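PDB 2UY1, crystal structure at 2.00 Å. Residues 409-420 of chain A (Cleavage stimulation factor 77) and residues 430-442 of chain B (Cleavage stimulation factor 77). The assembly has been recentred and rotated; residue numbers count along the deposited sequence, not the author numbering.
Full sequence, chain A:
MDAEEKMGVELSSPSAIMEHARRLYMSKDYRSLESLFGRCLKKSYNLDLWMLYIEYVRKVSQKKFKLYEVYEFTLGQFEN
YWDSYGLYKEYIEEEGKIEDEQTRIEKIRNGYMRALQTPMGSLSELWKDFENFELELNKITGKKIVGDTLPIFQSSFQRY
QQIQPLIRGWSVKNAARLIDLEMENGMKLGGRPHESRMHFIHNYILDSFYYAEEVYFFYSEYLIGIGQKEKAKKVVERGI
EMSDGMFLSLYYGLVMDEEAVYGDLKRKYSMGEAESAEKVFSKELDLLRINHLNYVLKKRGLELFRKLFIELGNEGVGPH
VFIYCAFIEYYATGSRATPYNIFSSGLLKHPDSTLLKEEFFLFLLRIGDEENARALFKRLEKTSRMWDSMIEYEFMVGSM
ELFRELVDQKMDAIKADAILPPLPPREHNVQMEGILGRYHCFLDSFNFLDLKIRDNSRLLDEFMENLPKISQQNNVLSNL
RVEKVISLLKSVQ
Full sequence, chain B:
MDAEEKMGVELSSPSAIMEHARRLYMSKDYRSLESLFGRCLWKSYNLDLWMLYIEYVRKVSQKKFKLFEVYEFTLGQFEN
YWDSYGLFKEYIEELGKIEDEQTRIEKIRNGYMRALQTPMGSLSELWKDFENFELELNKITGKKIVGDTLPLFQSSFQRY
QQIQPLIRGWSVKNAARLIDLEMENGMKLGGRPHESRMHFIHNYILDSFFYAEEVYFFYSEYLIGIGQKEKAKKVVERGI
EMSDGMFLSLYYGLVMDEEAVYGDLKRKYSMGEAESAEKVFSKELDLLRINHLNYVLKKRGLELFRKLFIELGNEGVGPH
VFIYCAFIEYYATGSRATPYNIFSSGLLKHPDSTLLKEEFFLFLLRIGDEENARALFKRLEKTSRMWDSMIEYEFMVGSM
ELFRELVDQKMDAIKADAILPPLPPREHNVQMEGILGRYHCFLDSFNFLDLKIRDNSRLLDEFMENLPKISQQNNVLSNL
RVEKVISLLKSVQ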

# COMPACT_ATOMS: atom_id res chain seq x y z
N GLN A 409 -1.10 3.93 28.88
CA GLN A 409 -2.44 4.20 28.40
C GLN A 409 -2.89 3.37 27.20
O GLN A 409 -4.01 2.91 27.17
CB GLN A 409 -2.53 5.67 28.04
CG GLN A 409 -2.56 6.50 29.27
CD GLN A 409 -2.43 7.90 28.94
OE1 GLN A 409 -2.80 8.31 27.86
NE2 GLN A 409 -1.94 8.68 29.89
N LYS A 410 -2.01 3.21 26.22
CA LYS A 410 -2.30 2.31 25.11
C LYS A 410 -2.52 0.88 25.58
O LYS A 410 -3.47 0.21 25.16
CB LYS A 410 -1.21 2.31 24.06
CG LYS A 410 -1.69 1.50 22.88
CD LYS A 410 -0.63 1.18 21.89
CE LYS A 410 -1.32 0.80 20.58
NZ LYS A 410 -0.43 -0.08 19.78
N MET A 411 -1.64 0.38 26.44
CA MET A 411 -1.84 -0.97 27.00
C MET A 411 -3.15 -1.04 27.77
O MET A 411 -3.88 -2.01 27.66
CB MET A 411 -0.66 -1.41 27.87
CG MET A 411 0.68 -1.52 27.08
SD MET A 411 0.68 -2.43 25.51
CE MET A 411 0.71 -1.09 24.33
N ASP A 412 -3.41 -0.05 28.59
CA ASP A 412 -4.67 -0.03 29.29
C ASP A 412 -5.81 -0.03 28.33
O ASP A 412 -6.82 -0.64 28.62
CB ASP A 412 -4.83 1.22 30.15
CG ASP A 412 -4.02 1.16 31.41
OD1 ASP A 412 -3.52 0.06 31.77
OD2 ASP A 412 -3.90 2.24 32.01
N ALA A 413 -5.66 0.66 27.19
CA ALA A 413 -6.78 0.79 26.23
C ALA A 413 -7.07 -0.50 25.49
O ALA A 413 -8.24 -0.79 25.20
CB ALA A 413 -6.57 1.96 25.25
N ILE A 414 -6.01 -1.27 25.19
CA ILE A 414 -6.14 -2.55 24.45
C ILE A 414 -6.81 -3.52 25.40
O ILE A 414 -7.61 -4.33 24.99
CB ILE A 414 -4.74 -3.19 24.04
CG1 ILE A 414 -3.98 -2.34 22.99
CG2 ILE A 414 -4.89 -4.59 23.51
CD1 ILE A 414 -2.49 -2.73 22.89
N LYS A 415 -6.43 -3.44 26.68
CA LYS A 415 -7.04 -4.24 27.79
C LYS A 415 -8.57 -4.04 27.96
O LYS A 415 -9.33 -5.04 28.03
CB LYS A 415 -6.31 -3.90 29.11
CG LYS A 415 -6.74 -4.74 30.37
CD LYS A 415 -5.53 -5.32 31.12
CE LYS A 415 -5.84 -6.75 31.70
NZ LYS A 415 -4.59 -7.60 31.96
N ALA A 416 -9.01 -2.78 28.03
CA ALA A 416 -10.44 -2.42 28.10
C ALA A 416 -11.22 -2.51 26.75
O ALA A 416 -12.43 -2.23 26.70
CB ALA A 416 -10.60 -1.04 28.71
N ASP A 417 -10.54 -2.95 25.69
CA ASP A 417 -11.11 -3.05 24.33
C ASP A 417 -11.78 -1.72 24.05
O ASP A 417 -12.90 -1.66 23.56
CB ASP A 417 -12.08 -4.24 24.13
CG ASP A 417 -11.37 -5.62 24.17
OD1 ASP A 417 -10.15 -5.72 23.93
OD2 ASP A 417 -12.06 -6.63 24.44
N ALA A 418 -11.07 -0.66 24.41
CA ALA A 418 -11.46 0.70 24.15
C ALA A 418 -10.95 1.21 22.77
O ALA A 418 -11.36 2.29 22.32
CB ALA A 418 -10.99 1.63 25.28
N ILE A 419 -10.11 0.43 22.10
CA ILE A 419 -9.56 0.82 20.82
C ILE A 419 -10.65 0.92 19.73
O ILE A 419 -11.47 0.03 19.58
CB ILE A 419 -8.46 -0.14 20.32
CG1 ILE A 419 -7.37 -0.39 21.40
CG2 ILE A 419 -7.81 0.37 18.98
CD1 ILE A 419 -6.28 0.60 21.40
N LEU A 420 -10.64 1.99 18.93
CA LEU A 420 -11.58 2.03 17.79
C LEU A 420 -11.07 1.08 16.76
O LEU A 420 -9.89 1.14 16.47
CB LEU A 420 -11.67 3.42 17.17
CG LEU A 420 -12.10 4.52 18.15
CD1 LEU A 420 -12.09 5.88 17.38
CD2 LEU A 420 -13.48 4.28 18.72
N VAL B 430 -2.69 -1.81 18.75
CA VAL B 430 -2.95 -3.17 19.17
C VAL B 430 -2.43 -4.20 18.17
O VAL B 430 -3.25 -4.98 17.63
CB VAL B 430 -4.47 -3.42 19.22
CG1 VAL B 430 -4.81 -4.75 19.88
CG2 VAL B 430 -5.16 -2.28 19.88
N GLN B 431 -1.12 -4.24 17.90
CA GLN B 431 -0.52 -5.45 17.34
C GLN B 431 -0.31 -6.37 18.56
O GLN B 431 -1.10 -7.30 18.81
CB GLN B 431 0.80 -5.17 16.58
CG GLN B 431 1.32 -6.32 15.69
CD GLN B 431 1.32 -6.03 14.16
OE1 GLN B 431 1.10 -4.78 13.76
NE2 GLN B 431 1.53 -6.94 13.36
N MET B 432 0.73 -6.07 19.33
CA MET B 432 1.00 -6.72 20.60
C MET B 432 0.42 -5.96 21.84
O MET B 432 0.18 -4.74 21.82
CB MET B 432 2.51 -6.97 20.76
CG MET B 432 3.18 -7.80 19.62
SD MET B 432 2.29 -9.33 19.23
CE MET B 432 2.92 -9.66 17.54
N GLU B 433 0.22 -6.73 22.89
CA GLU B 433 -0.45 -6.36 24.12
C GLU B 433 0.42 -6.64 25.38
O GLU B 433 1.34 -7.41 25.32
CB GLU B 433 -1.74 -7.19 24.21
CG GLU B 433 -2.36 -6.99 25.58
CD GLU B 433 -3.75 -7.53 25.81
OE1 GLU B 433 -4.33 -8.21 24.90
OE2 GLU B 433 -4.24 -7.22 26.93
N GLY B 434 0.09 -6.08 26.54
CA GLY B 434 0.83 -6.39 27.79
C GLY B 434 2.31 -6.02 27.71
O GLY B 434 2.67 -5.02 27.08
N ILE B 435 3.19 -6.81 28.34
CA ILE B 435 4.60 -6.43 28.43
C ILE B 435 5.37 -6.64 27.11
O ILE B 435 6.39 -5.96 26.84
CB ILE B 435 5.31 -7.07 29.68
CG1 ILE B 435 6.70 -6.45 29.86
CG2 ILE B 435 5.32 -8.61 29.58
CD1 ILE B 435 6.70 -5.11 30.60
N LEU B 436 4.90 -7.56 26.28
CA LEU B 436 5.46 -7.69 24.92
C LEU B 436 5.04 -6.52 24.01
O LEU B 436 5.80 -6.04 23.21
CB LEU B 436 5.03 -9.02 24.31
CG LEU B 436 5.62 -9.56 23.00
CD1 LEU B 436 7.14 -9.56 22.94
CD2 LEU B 436 5.09 -10.96 22.75
N GLY B 437 3.79 -6.10 24.13
CA GLY B 437 3.31 -4.80 23.64
C GLY B 437 4.24 -3.66 23.96
O GLY B 437 4.62 -2.89 23.06
N ARG B 438 4.62 -3.56 25.23
CA ARG B 438 5.55 -2.53 25.70
C ARG B 438 6.91 -2.59 24.99
O ARG B 438 7.46 -1.57 24.58
CB ARG B 438 5.71 -2.60 27.23
CG ARG B 438 4.52 -2.01 27.95
CD ARG B 438 4.49 -2.33 29.43
NE ARG B 438 3.20 -1.97 30.04
CZ ARG B 438 2.89 -0.79 30.59
NH1 ARG B 438 3.78 0.23 30.61
NH2 ARG B 438 1.69 -0.61 31.15
N TYR B 439 7.45 -3.80 24.89
CA TYR B 439 8.68 -4.06 24.19
C TYR B 439 8.58 -3.57 22.77
O TYR B 439 9.50 -2.91 22.32
CB TYR B 439 8.99 -5.58 24.19
CG TYR B 439 10.09 -5.98 23.21
CD1 TYR B 439 11.45 -5.78 23.51
CD2 TYR B 439 9.76 -6.55 21.98
CE1 TYR B 439 12.43 -6.16 22.63
CE2 TYR B 439 10.72 -6.91 21.09
CZ TYR B 439 12.06 -6.70 21.41
OH TYR B 439 13.03 -7.09 20.51
N HIS B 440 7.51 -3.95 22.05
CA HIS B 440 7.36 -3.50 20.66
C HIS B 440 7.24 -2.02 20.51
O HIS B 440 7.76 -1.46 19.58
CB HIS B 440 6.30 -4.27 19.86
CG HIS B 440 6.70 -5.67 19.58
ND1 HIS B 440 6.51 -6.81 20.28
CD2 HIS B 440 7.51 -6.00 18.51
CE1 HIS B 440 7.13 -7.82 19.59
NE2 HIS B 440 7.74 -7.30 18.54
N CYS B 441 6.62 -1.37 21.48
CA CYS B 441 6.63 0.09 21.59
C CYS B 441 8.03 0.67 21.61
O CYS B 441 8.28 1.64 20.94
CB CYS B 441 5.80 0.59 22.77
SG CYS B 441 3.98 0.49 22.54
N PHE B 442 8.94 0.08 22.39
CA PHE B 442 10.29 0.58 22.45
C PHE B 442 10.97 0.23 21.14
O PHE B 442 11.56 1.11 20.54
CB PHE B 442 11.04 -0.01 23.66
CG PHE B 442 10.83 0.74 24.94
CD1 PHE B 442 11.80 1.57 25.42
CD2 PHE B 442 9.67 0.56 25.70
CE1 PHE B 442 11.63 2.29 26.61
CE2 PHE B 442 9.47 1.27 26.86
CZ PHE B 442 10.48 2.14 27.32
O HOH W 1 0.74 -2.03 20.85

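The end of a helix in chain A (A:Gln409 to A:Lys415) packs on a loop and the helix that follows it in chain B, the two axes running at 138° with a closest approach of 10.1 Å. The contact buries 526 Å², summed over both sides, and rests mainly on apolar packing; no clear direct hydrogen bond crosses it. A:Met411 is the centrepiece. Its CA-to-CB bond points toward chain B, and chi1 and chi2 both in m (-63° and -49°) fold the thioether into a hole formed by B:Gly434, B:Gly437, B:Arg438 and B:Cys441. Chi3 of 104° lies between wells and sets the methyl beside the cysteine, CE of A:Met411 being 4.0 Å from SG of B:Cys441. Both glycines earn their places. SD of A:Met411 lies 4.0 Å from CA of B:Gly437, where a CB would come within 2.7 Å of that sulfur and clash. SD of A:Met411 also lies 3.6 Å from O of B:Gly434, whose positive phi (61°) favours glycine in itself. B:Arg438 closes another part of the hole: with chi1 m and chi2 and chi3 t, its extended chain brings the guanidinium in so that CG of A:Met411 lies over one face, 3.9 Å from NE of B:Arg438.

One turn on, A:Ile414 also points toward chain B. Its m,t rotamer (-67°, 164°) sends CD1 to 3.5 Å from O of B:Met432, while its CG1 meets CG2 of B:Val430 at 3.3 Å, a tight contact. The same valine methyl is touched by A:Ile419, whose CG1 is also 3.3 Å from CG2 of B:Val430; this isoleucine returns to the contact after A:Asp417 ends the helix in a Schellman motif with positive phi. B:Val430, with chi1 t, meets both isoleucines through CG2, while its CG1 also lies 3.6 Å from CG2 of A:Ile414; the apolar side chain suits these methyl contacts, although the residue remains exposed overall. CG2 of A:Ile414 faces the extended B:Glu433, 3.9 Å from its CD. OE2 of B:Glu433 reaches only to 4.2 Å from CA of A:Lys415, whose amine is hydrogen-bonded elsewhere in the structure.

The polar link is made by A:Lys410. All four chi angles are t, so the stretched chain carries its amine from the buried helix surface to the loop, where NZ of A:Lys410 lies 3.0 Å from N of B:Val430. A water accepts from NZ of A:Lys410 at 2.5 Å and donates to O of B:Met432 at 2.9 Å, bridging the chains.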